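Local structure of basic membrane lipoprotein (Brucella melitensis biovar Abortus, 3S99) at residues A[170-175]-A[314-319]; A[135-140]-A[174-179]; A[64-69]-A[76-81]; A[32-35]-A[41-44]. The protein binds adenine and probably other purines such as guanine, and may be part of an ABC-type system for their uptake. One frame throughout, in Å; residues are numbered along the deposited sequence.

Contact 1: residues A[170-175]-A[314-319]; sequences FMLGAQ and NPFTGP
Leu-172 on helix 161-175 meets Phe-316 through apolar atoms: its CD1 lies 3.7 Å from Phe-316 CD1 and 3.8 Å from Phe-316 CE1, set obliquely to the ring, and the two side chains cross at about a right angle. Both residues hold CG beside the backbone N (chi1 -69° for Leu-172, -62° for Phe-316), which sends the leucine branch out from the helix and carries the ring back toward it. The same methyl also rests against the backbone of the loop, with Leu-172 CD1 3.7 Å from Pro-315 O.

Hydrogen bonds shape the loop from within. Thr-317 OG1 donates to Asn-314 O over 2.6 Å, bent at the acceptor (C=O...donor 137°) and tilted slightly from the carbonyl plane. Thr-317 N makes a weak bond to Pro-315 O at 3.1 Å, which closes an inverse gamma turn centred on Phe-316. On the helix, Ala-174 N bonds Phe-170 O and Gln-175 N bonds Met-171 O.

Around this contact, Phe-316 also packs on Asn-168 and Ser-169 of the same helix and meets the ring of Tyr-133, while Pro-315 touches Tyr-137. The loop after helix 295-310 thus lies against helix 161-175, whose Phe-170 and Met-171 reach Val-183 of the mixed sheet: a sheet-flanking helix of the second lobe, as in two-lobed type I periplasmic binding proteins.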
# COMPACT_ATOMS: atom_id res chain seq x y z
N PHE A 170 2.12 -3.23 11.72
CA PHE A 170 1.17 -2.50 12.54
C PHE A 170 1.14 -2.99 14.00
O PHE A 170 1.22 -2.19 14.94
CB PHE A 170 -0.22 -2.58 11.89
CG PHE A 170 -1.30 -1.87 12.65
CD1 PHE A 170 -1.40 -0.49 12.61
CD2 PHE A 170 -2.24 -2.59 13.38
CE1 PHE A 170 -2.41 0.16 13.30
CE2 PHE A 170 -3.25 -1.92 14.09
CZ PHE A 170 -3.34 -0.57 14.03
N MET A 171 1.11 -4.31 14.17
CA MET A 171 1.11 -4.92 15.48
C MET A 171 2.43 -4.62 16.23
O MET A 171 2.41 -4.26 17.44
CB MET A 171 0.88 -6.45 15.34
CG MET A 171 0.75 -7.23 16.63
SD MET A 171 -0.63 -6.73 17.76
CE MET A 171 -1.86 -6.35 16.53
N LEU A 172 3.56 -4.76 15.55
CA LEU A 172 4.85 -4.50 16.19
C LEU A 172 4.93 -3.04 16.66
O LEU A 172 5.43 -2.77 17.75
CB LEU A 172 6.03 -4.82 15.24
CG LEU A 172 6.23 -6.31 14.93
CD1 LEU A 172 7.23 -6.55 13.78
CD2 LEU A 172 6.72 -7.05 16.16
N GLY A 173 4.47 -2.11 15.83
CA GLY A 173 4.37 -0.71 16.20
C GLY A 173 3.53 -0.51 17.46
O GLY A 173 3.97 0.11 18.44
N ALA A 174 2.32 -1.07 17.45
CA ALA A 174 1.43 -0.99 18.61
C ALA A 174 2.09 -1.58 19.85
O ALA A 174 2.00 -1.00 20.94
CB ALA A 174 0.12 -1.68 18.34
N GLN A 175 2.73 -2.74 19.69
CA GLN A 175 3.36 -3.44 20.79
C GLN A 175 4.57 -2.73 21.36
O GLN A 175 5.00 -3.08 22.43
CB GLN A 175 3.78 -4.86 20.40
CG GLN A 175 2.63 -5.82 20.18
CD GLN A 175 3.08 -7.17 19.62
OE1 GLN A 175 4.21 -7.31 19.09
NE2 GLN A 175 2.22 -8.18 19.76
N ASN A 314 14.02 -0.10 11.60
CA ASN A 314 13.40 -1.04 10.72
C ASN A 314 12.42 -1.85 11.54
O ASN A 314 12.82 -2.65 12.38
CB ASN A 314 14.44 -1.93 10.04
CG ASN A 314 15.35 -1.15 9.11
OD1 ASN A 314 16.55 -0.97 9.39
ND2 ASN A 314 14.79 -0.65 8.02
N PRO A 315 11.12 -1.65 11.30
CA PRO A 315 10.05 -2.36 11.97
C PRO A 315 10.34 -3.83 12.19
O PRO A 315 10.11 -4.32 13.29
CB PRO A 315 8.86 -2.20 10.99
CG PRO A 315 9.07 -0.88 10.41
CD PRO A 315 10.58 -0.76 10.25
N PHE A 316 10.87 -4.53 11.18
CA PHE A 316 11.18 -5.95 11.33
C PHE A 316 12.60 -6.19 11.83
O PHE A 316 13.45 -6.69 11.11
CB PHE A 316 10.92 -6.68 10.04
CG PHE A 316 9.46 -6.62 9.61
CD1 PHE A 316 8.46 -7.19 10.40
CD2 PHE A 316 9.09 -5.99 8.44
CE1 PHE A 316 7.16 -7.13 10.02
CE2 PHE A 316 7.77 -5.94 8.05
CZ PHE A 316 6.81 -6.52 8.84
N THR A 317 12.81 -5.83 13.10
CA THR A 317 14.09 -6.01 13.81
C THR A 317 13.78 -6.67 15.15
O THR A 317 12.96 -6.17 15.90
CB THR A 317 14.77 -4.66 14.08
OG1 THR A 317 14.96 -3.98 12.83
CG2 THR A 317 16.16 -4.85 14.80
N GLY A 318 14.44 -7.79 15.42
CA GLY A 318 14.20 -8.57 16.63
C GLY A 318 14.47 -7.85 17.95
O GLY A 318 15.03 -6.76 17.97
N PRO A 319 14.07 -8.47 19.08
CA PRO A 319 13.50 -9.81 19.19
C PRO A 319 12.06 -9.84 18.70
O PRO A 319 11.31 -8.93 19.02
CB PRO A 319 13.57 -10.07 20.70
CG PRO A 319 13.41 -8.74 21.31
CD PRO A 319 14.03 -7.75 20.37

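Contact 2: residues A[135-140]-A[174-179]; sequences GRYVQG and AQSVNP
Gly-140 and Ala-174 meet backbone to backbone, while Tyr-137 stretches alongside them toward Ser-176. The phenol is the long arm of the contact: CG stands anti to the backbone N (chi1 -172°), and the ring runs out from helix 132-146 until its hydroxyl reaches the serine. Tyr-137 OH approaches Ser-176 CB at 3.8 Å, and Ser-176 OG is only slightly farther from that hydroxyl, at 4.0 Å. The serine hydroxyl is engaged by its own helix end instead: OG sits between the backbone N and the carbonyl carbon (chi1 72°) and hydrogen-bonds to Gly-173 O.

Two neighbouring helices of the second lobe, 132-146 and 161-175, come together here, joined in sequence through strand 151-156 in the alternating beta-alpha order of a type I periplasmic binding protein. The glycine, bare of any side chain, lets the backbones close to 4.2 Å between Gly-140 CA and Ala-174 CA. Gly-140 O faces Ala-174, 3.2 Å from its CA in a CA-H...O contact with an angle of 129° at the hydrogen, and Ala-174 CB lies 3.5 Å from that same oxygen.

Beyond the helix end the chain turns back. Ala-174 O is gripped by two donors, Asn-178 N at 2.8 Å and Val-177 N at 2.9 Å; the side chain of Val-177 then settles on Ala-144 and Lys-145, and Asn-178 OD1 takes the backbone N of Asp-180.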
# COMPACT_ATOMS: atom_id res chain seq x y z
N GLY A 135 4.95 2.72 6.98
CA GLY A 135 3.83 3.54 7.43
C GLY A 135 2.97 2.81 8.42
O GLY A 135 2.44 3.41 9.34
N ARG A 136 2.80 1.51 8.24
CA ARG A 136 2.00 0.74 9.17
C ARG A 136 2.57 0.80 10.59
O ARG A 136 1.82 0.78 11.57
CB ARG A 136 1.95 -0.72 8.73
CG ARG A 136 1.23 -0.94 7.42
CD ARG A 136 -0.25 -0.85 7.60
NE ARG A 136 -0.94 -1.12 6.34
CZ ARG A 136 -2.23 -0.96 6.12
NH1 ARG A 136 -3.03 -0.49 7.05
NH2 ARG A 136 -2.71 -1.27 4.92
N TYR A 137 3.89 0.84 10.70
CA TYR A 137 4.52 0.83 12.00
C TYR A 137 4.16 2.09 12.76
O TYR A 137 3.73 2.01 13.91
CB TYR A 137 6.03 0.67 11.88
CG TYR A 137 6.72 0.47 13.19
CD1 TYR A 137 7.23 1.55 13.90
CD2 TYR A 137 6.89 -0.81 13.73
CE1 TYR A 137 7.88 1.38 15.08
CE2 TYR A 137 7.57 -1.00 14.90
CZ TYR A 137 8.04 0.10 15.58
OH TYR A 137 8.68 -0.07 16.75
N VAL A 138 4.30 3.23 12.10
CA VAL A 138 3.88 4.49 12.64
C VAL A 138 2.41 4.48 13.06
O VAL A 138 2.07 4.94 14.14
CB VAL A 138 4.07 5.64 11.63
CG1 VAL A 138 3.79 6.94 12.30
CG2 VAL A 138 5.47 5.62 11.03
N GLN A 139 1.53 3.93 12.21
CA GLN A 139 0.13 3.87 12.58
C GLN A 139 -0.10 3.00 13.81
O GLN A 139 -1.01 3.26 14.59
CB GLN A 139 -0.74 3.41 11.36
CG GLN A 139 -0.64 4.39 10.21
CD GLN A 139 -1.53 4.16 9.01
OE1 GLN A 139 -1.80 5.12 8.28
NE2 GLN A 139 -1.95 2.91 8.75
N GLY A 140 0.69 1.95 13.96
CA GLY A 140 0.54 1.06 15.10
C GLY A 140 0.91 1.79 16.38
O GLY A 140 0.21 1.68 17.40
N ALA A 174 2.32 -1.07 17.45
CA ALA A 174 1.43 -0.99 18.61
C ALA A 174 2.09 -1.58 19.85
O ALA A 174 2.00 -1.00 20.94
CB ALA A 174 0.12 -1.68 18.34
N GLN A 175 2.73 -2.74 19.69
CA GLN A 175 3.36 -3.44 20.79
C GLN A 175 4.57 -2.73 21.36
O GLN A 175 5.00 -3.08 22.43
CB GLN A 175 3.78 -4.86 20.40
CG GLN A 175 2.63 -5.82 20.18
CD GLN A 175 3.08 -7.17 19.62
OE1 GLN A 175 4.21 -7.31 19.09
NE2 GLN A 175 2.22 -8.18 19.76
N SER A 176 5.11 -1.71 20.67
CA SER A 176 6.16 -0.89 21.25
C SER A 176 5.61 0.16 22.22
O SER A 176 6.38 0.95 22.77
CB SER A 176 6.92 -0.14 20.16
OG SER A 176 6.11 0.88 19.63
N VAL A 177 4.29 0.19 22.36
CA VAL A 177 3.61 1.03 23.34
C VAL A 177 2.78 0.17 24.30
O VAL A 177 2.97 0.24 25.52
CB VAL A 177 2.68 2.03 22.66
CG1 VAL A 177 1.93 2.84 23.70
CG2 VAL A 177 3.52 2.94 21.72
N ASN A 178 1.86 -0.61 23.74
CA ASN A 178 0.98 -1.46 24.51
C ASN A 178 1.25 -2.95 24.14
O ASN A 178 0.87 -3.40 23.06
CB ASN A 178 -0.46 -1.06 24.26
CG ASN A 178 -1.47 -1.95 24.97
OD1 ASN A 178 -1.10 -2.93 25.65
ND2 ASN A 178 -2.76 -1.61 24.83
N PRO A 179 1.95 -3.70 25.01
CA PRO A 179 2.32 -5.07 24.65
C PRO A 179 1.11 -5.95 24.43
O PRO A 179 1.21 -7.00 23.78
CB PRO A 179 3.08 -5.56 25.87
CG PRO A 179 2.48 -4.74 27.03
CD PRO A 179 2.30 -3.38 26.42

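Contact 3: residues A[64-69]-A[76-81]; sequences TFLENV and ERSIKR
Leu-66, Val-69 and Ser-78, which make this contact, bring no flat group to it; the ring of their segments, Phe-65, is turned to the other side of the strand. Glu-67 OE2 lies at the edge of that ring, in its plane, 3.3 Å from Phe-65 CE1. The ring of Tyr-33 meets it with the planes inclined at about 35°, and Phe-31 and Pro-37 also touch it.

On the helical side of the strand two aliphatic side chains close on one small polar residue. Leu-66 holds CG beside the backbone N (chi1 -72°) and puts the CD1 branch 3.9 Å from Ser-78 CB. Val-69, in the loop after the strand, has CG1 anti to the backbone N (chi1 176°); this branch comes 3.7 Å from Ser-78 OG and 3.8 Å from Ser-78 CB. The serine therefore fits between a strand leucine and a loop valine.

Its hydroxyl, though buried among carbons, has a polar partner: Ser-78 OG hydrogen-bonds to Asp-74 O, one turn back in helix 73-84. From the valine, Val-69 O bonds the hydroxyl of Tyr-97, while both Val-69 and Leu-66 touch Ile-32 on the adjacent strand.

Helix 73-84 is so laid against edge strand 61-66, and the chain then passes over strand 27-32 into 89-92. This is a beta-alpha-beta crossover of the parallel, Rossmann-like sheet of the first lobe.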
# COMPACT_ATOMS: atom_id res chain seq x y z
N THR A 64 -3.27 7.30 -21.29
CA THR A 64 -4.54 6.58 -21.43
C THR A 64 -4.68 5.64 -20.27
O THR A 64 -3.68 5.10 -19.81
CB THR A 64 -4.56 5.68 -22.68
OG1 THR A 64 -4.28 6.46 -23.83
CG2 THR A 64 -5.93 5.01 -22.86
N PHE A 65 -5.89 5.42 -19.77
CA PHE A 65 -6.10 4.35 -18.79
C PHE A 65 -7.36 3.51 -18.96
O PHE A 65 -8.31 3.90 -19.64
CB PHE A 65 -5.99 4.85 -17.33
CG PHE A 65 -7.15 5.70 -16.85
CD1 PHE A 65 -8.23 5.11 -16.19
CD2 PHE A 65 -7.12 7.08 -16.98
CE1 PHE A 65 -9.27 5.87 -15.72
CE2 PHE A 65 -8.17 7.86 -16.51
CZ PHE A 65 -9.25 7.26 -15.88
N LEU A 66 -7.32 2.34 -18.35
CA LEU A 66 -8.49 1.46 -18.21
C LEU A 66 -8.62 1.18 -16.74
O LEU A 66 -7.61 1.05 -16.06
CB LEU A 66 -8.30 0.17 -19.00
CG LEU A 66 -8.37 0.30 -20.52
CD1 LEU A 66 -8.11 -1.05 -21.19
CD2 LEU A 66 -9.71 0.86 -21.01
N GLU A 67 -9.87 1.09 -16.25
CA GLU A 67 -10.09 0.93 -14.84
C GLU A 67 -10.92 -0.33 -14.55
O GLU A 67 -11.51 -0.92 -15.45
CB GLU A 67 -10.76 2.19 -14.25
CG GLU A 67 -12.06 2.56 -14.91
CD GLU A 67 -12.69 3.83 -14.32
OE1 GLU A 67 -13.60 3.71 -13.49
OE2 GLU A 67 -12.29 4.94 -14.72
N ASN A 68 -10.96 -0.73 -13.29
CA ASN A 68 -11.71 -1.93 -12.87
C ASN A 68 -11.33 -3.15 -13.71
O ASN A 68 -12.18 -3.93 -14.10
CB ASN A 68 -13.23 -1.67 -12.90
CG ASN A 68 -13.69 -0.71 -11.79
OD1 ASN A 68 -13.37 -0.91 -10.64
ND2 ASN A 68 -14.43 0.35 -12.16
N VAL A 69 -10.05 -3.27 -14.04
CA VAL A 69 -9.55 -4.39 -14.83
C VAL A 69 -9.22 -5.55 -13.86
O VAL A 69 -8.32 -5.43 -13.03
CB VAL A 69 -8.28 -3.98 -15.61
CG1 VAL A 69 -7.67 -5.15 -16.37
CG2 VAL A 69 -8.57 -2.84 -16.57
N GLU A 76 -4.75 -9.60 -19.05
CA GLU A 76 -4.03 -9.94 -20.30
C GLU A 76 -4.58 -9.18 -21.52
O GLU A 76 -3.82 -8.52 -22.23
CB GLU A 76 -4.06 -11.46 -20.57
CG GLU A 76 -3.30 -12.27 -19.48
CD GLU A 76 -3.51 -13.78 -19.57
OE1 GLU A 76 -3.90 -14.25 -20.65
OE2 GLU A 76 -3.25 -14.50 -18.59
N ARG A 77 -5.91 -9.22 -21.71
CA ARG A 77 -6.54 -8.59 -22.88
C ARG A 77 -6.40 -7.09 -22.79
O ARG A 77 -6.12 -6.44 -23.77
CB ARG A 77 -8.01 -8.96 -22.98
CG ARG A 77 -8.75 -8.47 -24.27
CD ARG A 77 -10.26 -8.73 -24.23
NE ARG A 77 -10.83 -8.28 -22.97
CZ ARG A 77 -11.37 -9.04 -22.02
NH1 ARG A 77 -11.50 -10.37 -22.16
NH2 ARG A 77 -11.81 -8.46 -20.91
N SER A 78 -6.57 -6.53 -21.59
CA SER A 78 -6.55 -5.08 -21.42
C SER A 78 -5.13 -4.49 -21.61
O SER A 78 -4.97 -3.44 -22.24
CB SER A 78 -7.15 -4.69 -20.07
OG SER A 78 -8.51 -5.07 -19.96
N ILE A 79 -4.12 -5.15 -21.03
CA ILE A 79 -2.73 -4.79 -21.27
C ILE A 79 -2.36 -4.92 -22.76
O ILE A 79 -1.73 -4.02 -23.34
CB ILE A 79 -1.75 -5.62 -20.39
CG1 ILE A 79 -2.00 -5.37 -18.89
CG2 ILE A 79 -0.33 -5.26 -20.68
CD1 ILE A 79 -1.68 -6.56 -18.01
N LYS A 80 -2.75 -6.03 -23.40
CA LYS A 80 -2.48 -6.21 -24.84
C LYS A 80 -3.13 -5.12 -25.68
O LYS A 80 -2.51 -4.58 -26.62
CB LYS A 80 -2.93 -7.59 -25.35
N ARG A 81 -4.40 -4.81 -25.37
CA ARG A 81 -5.12 -3.77 -26.08
C ARG A 81 -4.41 -2.41 -25.99
O ARG A 81 -4.33 -1.71 -26.97
CB ARG A 81 -6.55 -3.65 -25.55
CG ARG A 81 -7.44 -2.87 -26.47
CD ARG A 81 -8.86 -2.91 -26.00
NE ARG A 81 -9.53 -4.17 -26.32
CZ ARG A 81 -10.77 -4.45 -25.94
NH1 ARG A 81 -11.44 -3.56 -25.20
NH2 ARG A 81 -11.32 -5.61 -26.26

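Contact 4: residues A[32-35]-A[41-44]; sequences IYIG and GWTY. With ADE (adenine), chain T.
Tyr-33 begins the contact with its ring base against Thr-43: Thr-43 CG2 approaches Tyr-33 CD2 at 3.5 Å, obliquely to the ring, and lies as near to the tyrosine's CB and CG. The phenol end is tied farther along the helix, where Tyr-33 OH hydrogen-bonds to Asp-47 OD1.

Ile-34 comes next and lines the adenine pocket. Its CG1 is anti to the backbone N (chi1 -172°) and leads away from the helix, leaving CG2 4.2 Å from Trp-42 CD1 and 3.9 Å from adenine C2. One water bridges the segments: it accepts from Ile-34 N at 2.9 Å and donates to Thr-43 OG1, also at 2.9 Å.

Gly-35 closes the segment with its backbone close to the threonine, Gly-35 O 3.5 Å from Thr-43 CG2. From the helix, Trp-42 offers one indole face to adenine. The two planes are nearly parallel, adenine N1 lies 3.3 Å above the ring and offset toward its rim, and Trp-42 CE3 is 3.4 Å from adenine N6. The indole is held in its rotation by a hydrogen bond from Trp-42 NE1 to Thr-93 O and by His-46, edge-to-face with it; Ser-94 OG bonds the base itself.

Asp-39 receives the backbone N-H groups of Gly-41, Thr-43 and Tyr-44 at the start of helix 42-57. The loop bridges from strand 27-32, which lies between strands 61-66 and 89-92, into this helix, and Tyr-33 and Gly-35 continue the pairing toward Leu-66, Asn-68 and Val-69.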
# COMPACT_ATOMS: atom_id res chain seq x y z
N ILE A 32 -3.18 0.67 -16.30
CA ILE A 32 -4.22 -0.29 -15.98
C ILE A 32 -4.52 -0.22 -14.47
O ILE A 32 -3.60 -0.43 -13.66
CB ILE A 32 -3.76 -1.72 -16.32
CG1 ILE A 32 -3.39 -1.82 -17.81
CG2 ILE A 32 -4.88 -2.71 -15.99
CD1 ILE A 32 -4.56 -1.61 -18.75
N TYR A 33 -5.77 0.07 -14.10
CA TYR A 33 -6.15 0.16 -12.70
C TYR A 33 -7.09 -1.01 -12.33
O TYR A 33 -7.94 -1.38 -13.09
CB TYR A 33 -6.89 1.46 -12.39
CG TYR A 33 -6.19 2.76 -12.76
CD1 TYR A 33 -4.81 2.91 -12.62
CD2 TYR A 33 -6.93 3.84 -13.17
CE1 TYR A 33 -4.18 4.12 -12.96
CE2 TYR A 33 -6.30 5.07 -13.50
CZ TYR A 33 -4.94 5.19 -13.36
OH TYR A 33 -4.34 6.36 -13.68
N ILE A 34 -6.93 -1.54 -11.12
CA ILE A 34 -7.78 -2.61 -10.61
C ILE A 34 -9.13 -2.03 -10.11
O ILE A 34 -10.12 -2.74 -10.05
CB ILE A 34 -7.04 -3.40 -9.50
CG1 ILE A 34 -7.82 -4.66 -9.08
CG2 ILE A 34 -6.80 -2.50 -8.27
CD1 ILE A 34 -7.47 -5.87 -9.82
N GLY A 35 -9.16 -0.75 -9.78
CA GLY A 35 -10.41 -0.08 -9.41
C GLY A 35 -10.63 1.22 -10.18
O GLY A 35 -9.98 1.46 -11.22
N GLY A 41 -8.66 6.33 -2.92
CA GLY A 41 -7.60 5.61 -2.19
C GLY A 41 -6.54 5.15 -3.16
O GLY A 41 -5.86 5.96 -3.78
N TRP A 42 -6.43 3.83 -3.32
CA TRP A 42 -5.34 3.20 -4.07
C TRP A 42 -5.32 3.60 -5.52
O TRP A 42 -4.31 4.05 -6.02
CB TRP A 42 -5.47 1.68 -4.00
CG TRP A 42 -4.50 0.95 -4.90
CD1 TRP A 42 -4.72 0.49 -6.17
CD2 TRP A 42 -3.15 0.65 -4.58
NE1 TRP A 42 -3.57 -0.14 -6.65
CE2 TRP A 42 -2.59 -0.02 -5.69
CE3 TRP A 42 -2.36 0.85 -3.44
CZ2 TRP A 42 -1.26 -0.49 -5.70
CZ3 TRP A 42 -1.02 0.43 -3.46
CH2 TRP A 42 -0.49 -0.24 -4.58
N THR A 43 -6.43 3.39 -6.24
CA THR A 43 -6.41 3.70 -7.68
C THR A 43 -6.34 5.23 -7.89
O THR A 43 -5.66 5.74 -8.79
CB THR A 43 -7.59 3.07 -8.40
OG1 THR A 43 -7.34 1.65 -8.54
CG2 THR A 43 -7.77 3.70 -9.80
N TYR A 44 -7.02 5.95 -7.01
CA TYR A 44 -7.02 7.41 -7.05
C TYR A 44 -5.58 7.98 -6.98
O TYR A 44 -5.23 8.86 -7.75
CB TYR A 44 -7.84 7.92 -5.88
CG TYR A 44 -7.80 9.41 -5.67
CD1 TYR A 44 -8.50 10.27 -6.52
CD2 TYR A 44 -7.11 9.97 -4.58
CE1 TYR A 44 -8.49 11.66 -6.30
CE2 TYR A 44 -7.10 11.36 -4.36
CZ TYR A 44 -7.79 12.18 -5.21
OH TYR A 44 -7.77 13.53 -5.03
N9 ADE T . -1.52 -4.37 -5.41
C8 ADE T . -0.62 -4.29 -4.37
N7 ADE T . -1.04 -3.62 -3.33
C5 ADE T . -2.32 -3.26 -3.76
C6 ADE T . -3.28 -2.54 -3.10
N6 ADE T . -2.96 -2.08 -1.89
N1 ADE T . -4.47 -2.32 -3.75
C2 ADE T . -4.65 -2.83 -4.98
N3 ADE T . -3.80 -3.55 -5.71
C4 ADE T . -2.65 -3.71 -5.02
O HOH W 1 -5.09 0.01 -9.45

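How the contacts relate
The four contacts fall into two pairs, one on each side of the chain's centre. Contacts 1 and 2 share Ala-174 and Gln-175 on helix 161-175, their centres about 7 Å apart; Tyr-137 CE2 packs 3.4 Å from Gly-173 N. Contacts 3 and 4 adjoin in the other lobe, centres about 12 Å apart, joined by probable backbone hydrogen bonds from Tyr-33 N to Leu-66 O (2.9 Å) and from Val-69 N to Tyr-33 O (3.0 Å). Contact 4 touches adenine, whereas the side chain of Val-69 in contact 3 is about 11 Å from it. Nearest atoms of contacts 2 and 4 are about 9 Å apart, those of contacts 1 and 3 about 26 Å.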